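Local coordinates for endo-1,4-beta-xylanase from Pseudoalteromonas haloplanktis, a protein that hydrolyses internal beta-1,4 linkages of xylan as a cold-adapted family 8 glycosidase and probably also cleaves such linkages in cellulose-like glucans, in two crystal structures: PDB 1H14 (chain A, 1.50 Å), residues Ser246-Leu251 and Tyr329-Ala334; PDB 2B4F (chain B, 1.95 Å), residues Ser246-Leu251 and Tyr329-Ala334. Both blocks share one frame: the second was fitted to the first on N, CA, C and O of the twelve residues, RMSD 0.07 Å. Numbering follows each deposited sequence.

Structure 1 (1H14). It carries 1 engineered substitution outside these segments.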
loop_
_atom_site.group_PDB
_atom_site.type_symbol
_atom_site.label_atom_id
_atom_site.label_comp_id
_atom_site.label_asym_id
_atom_site.label_seq_id
_atom_site.Cartn_x
_atom_site.Cartn_y
_atom_site.Cartn_z
ATOM N N SER A 246 -27.246 2.830 0.033
ATOM C CA SER A 246 -27.352 3.410 -1.267
ATOM C C SER A 246 -26.755 4.767 -1.313
ATOM O O SER A 246 -26.922 5.495 -0.370
ATOM C CB SER A 246 -28.851 3.553 -1.555
ATOM O OG SER A 246 -29.080 4.030 -2.866
ATOM N N PRO A 247 -26.076 5.160 -2.405
ATOM C CA PRO A 247 -25.900 4.363 -3.625
ATOM C C PRO A 247 -24.605 3.660 -3.827
ATOM O O PRO A 247 -24.487 2.906 -4.809
ATOM C CB PRO A 247 -25.998 5.394 -4.709
ATOM C CG PRO A 247 -25.298 6.610 -4.084
ATOM C CD PRO A 247 -25.667 6.580 -2.632
ATOM N N HIS A 248 -23.670 3.798 -2.911
ATOM C CA HIS A 248 -22.385 3.131 -3.082
ATOM C C HIS A 248 -22.260 1.715 -2.536
ATOM O O HIS A 248 -21.324 0.995 -2.864
ATOM C CB HIS A 248 -21.235 4.030 -2.569
ATOM C CG HIS A 248 -21.199 5.358 -3.218
ATOM N ND1 HIS A 248 -20.758 5.531 -4.503
ATOM C CD2 HIS A 248 -21.590 6.566 -2.778
ATOM C CE1 HIS A 248 -20.873 6.802 -4.805
ATOM N NE2 HIS A 248 -21.375 7.464 -3.768
ATOM N N TRP A 249 -23.182 1.321 -1.686
ATOM C CA TRP A 249 -23.281 -0.008 -1.269
ATOM C C TRP A 249 -22.046 -0.591 -0.576
ATOM O O TRP A 249 -21.638 -1.730 -0.819
ATOM C CB TRP A 249 -23.915 -0.978 -2.341
ATOM C CG TRP A 249 -25.332 -0.559 -2.551
ATOM C CD1 TRP A 249 -25.812 -0.070 -3.755
ATOM C CD2 TRP A 249 -26.449 -0.683 -1.673
ATOM N NE1 TRP A 249 -27.135 0.261 -3.600
ATOM C CE2 TRP A 249 -27.565 -0.161 -2.372
ATOM C CE3 TRP A 249 -26.638 -1.225 -0.411
ATOM C CZ2 TRP A 249 -28.871 -0.158 -1.822
ATOM C CZ3 TRP A 249 -27.908 -1.113 0.172
ATOM C CH2 TRP A 249 -28.978 -0.539 -0.524
ATOM N N ASN A 250 -21.451 0.238 0.281
ATOM C CA ASN A 250 -20.509 -0.176 1.261
ATOM C C ASN A 250 -19.111 -0.445 0.786
ATOM O O ASN A 250 -18.315 -0.974 1.569
ATOM C CB ASN A 250 -21.102 -1.374 2.020
ATOM C CG ASN A 250 -22.491 -1.047 2.557
ATOM O OD1 ASN A 250 -22.667 -0.085 3.233
ATOM N ND2 ASN A 250 -23.439 -1.950 2.282
ATOM N N LEU A 251 -18.779 -0.157 -0.452
ATOM C CA LEU A 251 -17.391 -0.243 -0.942
ATOM C C LEU A 251 -16.838 1.147 -1.075
ATOM O O LEU A 251 -17.472 2.030 -1.634
ATOM C CB LEU A 251 -17.292 -0.987 -2.270
ATOM C CG LEU A 251 -17.643 -2.443 -2.182
ATOM C CD1 LEU A 251 -17.483 -3.046 -3.585
ATOM C CD2 LEU A 251 -16.734 -3.211 -1.211
ATOM N N TYR A 329 -16.460 -2.565 -9.049
ATOM C CA TYR A 329 -17.866 -2.276 -8.802
ATOM C C TYR A 329 -18.119 -0.789 -8.911
ATOM O O TYR A 329 -17.238 0.007 -8.566
ATOM C CB TYR A 329 -18.360 -2.811 -7.400
ATOM C CG TYR A 329 -18.499 -4.271 -7.389
ATOM C CD1 TYR A 329 -17.426 -5.071 -7.084
ATOM C CD2 TYR A 329 -19.679 -4.880 -7.752
ATOM C CE1 TYR A 329 -17.503 -6.476 -7.213
ATOM C CE2 TYR A 329 -19.775 -6.292 -7.808
ATOM C CZ TYR A 329 -18.687 -7.057 -7.554
ATOM O OH TYR A 329 -18.722 -8.463 -7.673
ATOM N N SER A 330 -19.301 -0.335 -9.329
ATOM C CA SER A 330 -19.677 1.077 -9.327
ATOM C C SER A 330 -21.126 1.155 -8.890
ATOM O O SER A 330 -21.975 0.461 -9.439
ATOM C CB SER A 330 -19.584 1.654 -10.735
ATOM O OG SER A 330 -19.868 3.011 -10.673
ATOM N N TYR A 331 -21.423 1.890 -7.837
ATOM C CA TYR A 331 -22.772 1.947 -7.274
ATOM C C TYR A 331 -23.380 0.567 -6.973
ATOM O O TYR A 331 -24.587 0.343 -7.161
ATOM C CB TYR A 331 -23.714 2.784 -8.162
ATOM C CG TYR A 331 -23.304 4.216 -8.448
ATOM C CD1 TYR A 331 -23.213 5.112 -7.457
ATOM C CD2 TYR A 331 -23.072 4.650 -9.745
ATOM C CE1 TYR A 331 -22.962 6.474 -7.742
ATOM C CE2 TYR A 331 -22.777 5.945 -10.056
ATOM C CZ TYR A 331 -22.731 6.857 -9.038
ATOM O OH TYR A 331 -22.521 8.205 -9.299
ATOM N N GLY A 332 -22.518 -0.341 -6.525
ATOM C CA GLY A 332 -22.964 -1.656 -6.170
ATOM C C GLY A 332 -23.126 -2.591 -7.357
ATOM O O GLY A 332 -23.547 -3.729 -7.164
ATOM N N GLY A 333 -22.783 -2.155 -8.539
ATOM C CA GLY A 333 -22.924 -2.969 -9.712
ATOM C C GLY A 333 -21.665 -3.439 -10.344
ATOM O O GLY A 333 -20.710 -2.684 -10.508
ATOM N N ALA A 334 -21.588 -4.694 -10.696
ATOM C CA ALA A 334 -20.392 -5.277 -11.269
ATOM C C ALA A 334 -20.152 -4.686 -12.639
ATOM O O ALA A 334 -21.084 -4.523 -13.434
ATOM C CB ALA A 334 -20.543 -6.804 -11.415
HETATM O O HOH W 1 -19.562 3.467 -6.099
#
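His248 and Tyr331 each hold CG anti to the carbonyl carbon (chi1 -56° and -57°), which lays the two side chains alongside each other. His248 CE1 comes within 3.6 Å of Tyr331 CE1, yet the near-parallel rings are slid apart and barely overlap. Water 1, in the imidazole plane at ND1 of His248, also accepts the Tyr331 N-H (3.0 Å to N). Pro247 O lies at the edge of the Tyr331 ring and makes a CA-H...O contact with Tyr331 CA (3.2 Å). Tyr331 O lies at the indole edge, 3.6 Å from Trp249 CD1, and Trp249 CB packs on Gly332 CA at 4.0 Å. The Leu251 and Tyr329 side chains cross, CD1 of Leu251 3.9 Å from CB of Tyr329. Ser246 N lies over one indole face. The contact joins two type I' turns, His248-Leu251 in the loop after helix 219-243 and Ser330-Gly333 in hairpin 329-334, with helix 300-318 touching Leu251 and Tyr329.

Structure 2 (2B4F). It carries 1 engineered substitution outside these segments. With XYP (beta-D-xylopyranose), chain C; XYP (beta-D-xylopyranose), chain D; XYP (beta-D-xylopyranose), chain E.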
loop_
_atom_site.group_PDB
_atom_site.type_symbol
_atom_site.label_atom_id
_atom_site.label_comp_id
_atom_site.label_asym_id
_atom_site.label_seq_id
_atom_site.Cartn_x
_atom_site.Cartn_y
_atom_site.Cartn_z
ATOM N N SER B 246 -27.198 2.795 0.066
ATOM C CA SER B 246 -27.387 3.337 -1.265
ATOM C C SER B 246 -26.767 4.733 -1.328
ATOM O O SER B 246 -26.833 5.448 -0.341
ATOM C CB SER B 246 -28.892 3.417 -1.588
ATOM O OG SER B 246 -29.071 3.813 -2.933
ATOM N N PRO B 247 -26.166 5.149 -2.444
ATOM C CA PRO B 247 -25.990 4.362 -3.667
ATOM C C PRO B 247 -24.645 3.613 -3.847
ATOM O O PRO B 247 -24.510 2.948 -4.861
ATOM C CB PRO B 247 -26.076 5.455 -4.741
ATOM C CG PRO B 247 -25.402 6.646 -4.085
ATOM C CD PRO B 247 -25.659 6.521 -2.615
ATOM N N HIS B 248 -23.680 3.736 -2.936
ATOM C CA HIS B 248 -22.348 3.140 -3.149
ATOM C C HIS B 248 -22.237 1.732 -2.602
ATOM O O HIS B 248 -21.316 0.989 -2.956
ATOM C CB HIS B 248 -21.258 4.043 -2.554
ATOM C CG HIS B 248 -21.181 5.381 -3.221
ATOM N ND1 HIS B 248 -20.666 5.546 -4.487
ATOM C CD2 HIS B 248 -21.582 6.609 -2.816
ATOM C CE1 HIS B 248 -20.735 6.822 -4.829
ATOM N NE2 HIS B 248 -21.293 7.492 -3.834
ATOM N N TRP B 249 -23.170 1.373 -1.726
ATOM C CA TRP B 249 -23.324 0.003 -1.236
ATOM C C TRP B 249 -22.053 -0.582 -0.589
ATOM O O TRP B 249 -21.655 -1.716 -0.860
ATOM C CB TRP B 249 -23.868 -0.881 -2.361
ATOM C CG TRP B 249 -25.291 -0.532 -2.622
ATOM C CD1 TRP B 249 -25.790 0.124 -3.702
ATOM C CD2 TRP B 249 -26.402 -0.759 -1.738
ATOM N NE1 TRP B 249 -27.149 0.302 -3.560
ATOM C CE2 TRP B 249 -27.551 -0.224 -2.362
ATOM C CE3 TRP B 249 -26.544 -1.373 -0.493
ATOM C CZ2 TRP B 249 -28.837 -0.294 -1.783
ATOM C CZ3 TRP B 249 -27.831 -1.425 0.101
ATOM C CH2 TRP B 249 -28.953 -0.896 -0.557
ATOM N N ASN B 250 -21.451 0.232 0.271
ATOM C CA ASN B 250 -20.509 -0.189 1.293
ATOM C C ASN B 250 -19.081 -0.488 0.824
ATOM O O ASN B 250 -18.293 -1.013 1.583
ATOM C CB ASN B 250 -21.121 -1.351 2.083
ATOM C CG ASN B 250 -22.538 -1.023 2.539
ATOM O OD1 ASN B 250 -22.727 -0.054 3.261
ATOM N ND2 ASN B 250 -23.533 -1.784 2.068
ATOM N N LEU B 251 -18.751 -0.121 -0.406
ATOM C CA LEU B 251 -17.378 -0.237 -0.881
ATOM C C LEU B 251 -16.816 1.163 -1.061
ATOM O O LEU B 251 -17.492 2.039 -1.612
ATOM C CB LEU B 251 -17.304 -0.992 -2.204
ATOM C CG LEU B 251 -17.593 -2.489 -2.150
ATOM C CD1 LEU B 251 -17.494 -3.075 -3.557
ATOM C CD2 LEU B 251 -16.675 -3.217 -1.152
ATOM N N TYR B 329 -16.483 -2.570 -8.991
ATOM C CA TYR B 329 -17.896 -2.269 -8.761
ATOM C C TYR B 329 -18.087 -0.771 -8.865
ATOM O O TYR B 329 -17.172 0.002 -8.527
ATOM C CB TYR B 329 -18.359 -2.793 -7.402
ATOM C CG TYR B 329 -18.489 -4.300 -7.359
ATOM C CD1 TYR B 329 -17.431 -5.089 -6.946
ATOM C CD2 TYR B 329 -19.670 -4.936 -7.764
ATOM C CE1 TYR B 329 -17.528 -6.463 -6.921
ATOM C CE2 TYR B 329 -19.783 -6.318 -7.738
ATOM C CZ TYR B 329 -18.692 -7.079 -7.334
ATOM O OH TYR B 329 -18.743 -8.444 -7.302
ATOM N N SER B 330 -19.265 -0.368 -9.359
ATOM C CA SER B 330 -19.685 1.032 -9.368
ATOM C C SER B 330 -21.142 1.107 -8.912
ATOM O O SER B 330 -22.024 0.468 -9.498
ATOM C CB SER B 330 -19.563 1.624 -10.764
ATOM O OG SER B 330 -19.868 3.006 -10.752
ATOM N N TYR B 331 -21.378 1.879 -7.861
ATOM C CA TYR B 331 -22.698 2.022 -7.263
ATOM C C TYR B 331 -23.331 0.650 -6.922
ATOM O O TYR B 331 -24.547 0.449 -7.090
ATOM C CB TYR B 331 -23.615 2.803 -8.214
ATOM C CG TYR B 331 -23.297 4.252 -8.437
ATOM C CD1 TYR B 331 -23.253 5.144 -7.371
ATOM C CD2 TYR B 331 -23.114 4.760 -9.738
ATOM C CE1 TYR B 331 -23.004 6.477 -7.576
ATOM C CE2 TYR B 331 -22.854 6.104 -9.949
ATOM C CZ TYR B 331 -22.815 6.952 -8.859
ATOM O OH TYR B 331 -22.598 8.279 -9.032
ATOM N N GLY B 332 -22.503 -0.284 -6.448
ATOM C CA GLY B 332 -22.936 -1.651 -6.165
ATOM C C GLY B 332 -23.104 -2.614 -7.341
ATOM O O GLY B 332 -23.457 -3.780 -7.149
ATOM N N GLY B 333 -22.837 -2.149 -8.555
ATOM C CA GLY B 333 -23.005 -2.959 -9.741
ATOM C C GLY B 333 -21.684 -3.412 -10.347
ATOM O O GLY B 333 -20.771 -2.613 -10.536
ATOM N N ALA B 334 -21.617 -4.698 -10.678
ATOM C CA ALA B 334 -20.434 -5.311 -11.265
ATOM C C ALA B 334 -20.168 -4.722 -12.641
ATOM O O ALA B 334 -21.097 -4.506 -13.438
ATOM C CB ALA B 334 -20.633 -6.833 -11.355
HETATM C C1 XYP C . -27.935 -3.235 -4.636
HETATM C C2 XYP C . -26.994 -3.322 -5.806
HETATM C C3 XYP C . -27.049 -2.044 -6.618
HETATM C C4 XYP C . -28.494 -1.755 -7.040
HETATM C C5 XYP C . -29.377 -1.736 -5.795
HETATM O O2 XYP C . -25.663 -3.550 -5.380
HETATM O O3 XYP C . -26.228 -2.201 -7.743
HETATM O O4 XYP C . -28.567 -0.529 -7.751
HETATM O O5 XYP C . -29.206 -2.917 -5.027
HETATM C C1 XYP D . -26.998 -5.766 -0.179
HETATM C C2 XYP D . -28.470 -5.534 -0.438
HETATM C C3 XYP D . -28.704 -5.413 -1.936
HETATM C C4 XYP D . -27.782 -4.371 -2.558
HETATM C C5 XYP D . -26.343 -4.616 -2.101
HETATM O O2 XYP D . -29.197 -6.645 0.040
HETATM O O3 XYP D . -30.044 -5.100 -2.272
HETATM O O4 XYP D . -27.895 -4.504 -3.963
HETATM O O5 XYP D . -26.229 -4.771 -0.703
HETATM C C1 XYP E . -24.197 -6.516 4.260
HETATM C C2 XYP E . -23.619 -5.723 3.097
HETATM C C3 XYP E . -24.728 -5.173 2.218
HETATM C C4 XYP E . -25.699 -6.295 1.818
HETATM C C5 XYP E . -26.086 -7.144 3.030
HETATM O O2 XYP E . -22.809 -4.680 3.593
HETATM O O3 XYP E . -24.190 -4.550 1.069
HETATM O O4 XYP E . -26.795 -5.820 1.211
HETATM O O5 XYP E . -24.989 -7.531 3.831
HETATM O O HOH W 2 -19.521 3.465 -6.020
HETATM O O HOH W 3 -19.667 -0.287 -5.657
#
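With CG anti to the carbonyl carbon in both (chi1 -63° and -68°), His248 and Tyr331 run alongside each other. His248 CE1 sits 3.6 Å from Tyr331 CE1, the near-parallel rings slid apart and barely overlapping. Water 2, in the imidazole plane at ND1 of His248, accepts the Tyr331 N-H (3.1 Å to N). Pro247 O lies at the edge of the Tyr331 ring and makes a CA-H...O contact with Tyr331 CA (3.1 Å). Tyr331 O lies at the indole edge, 3.6 Å from Trp249 CD1, and Trp249 CB packs on Gly332 CA (4.0 Å). The Leu251 and Tyr329 side chains cross, CD1 of Leu251 4.0 Å from CB of Tyr329. Ser246 N lies over one indole face, xyloses C and D over the opposite one: a sugar-binding platform. Xylose C O2 donates to Gly332 O (2.8 Å), and Asn250 ND2 donates to xylose E O3 (3.0 Å, N-H...O angle 137°, so bent).

Structure 1 against structure 2
The main difference at this site is the bound sugar. Xyloses C, D and E, linked pieces of one larger molecule in the substrate-complex entry, are modelled with structure 2 alone; no ligand is modelled at that place in structure 1. Xyloses C and D add a layer on one face of the indole of Trp249(B), which keeps the place of Trp249(A) within the error, consistent with an indole already positioned for the sugar. Gly332(B) gains a polar partner: its O accepts from O2 of xylose C at 2.8 Å. Xylose C also touches Tyr331(B) and Gly333(B). Asn250(B) donates ND2 to O3 of xylose E at 3.0 Å, with no side-chain shift from Asn250(A). These bonds and the cover over the indole face probably help hold the oligosaccharide. The CA atoms coincide within the error, and His248(A), Leu251(A), Tyr329(A) and Tyr331(A) match their counterparts. Water 1 and water 2 occupy the same site, bridging His248(A) and Tyr331(A), and His248(B) and Tyr331(B). Water 3 is modelled in structure 2 only, accepting from Gly332(B) N and donating weakly to His248(B) O.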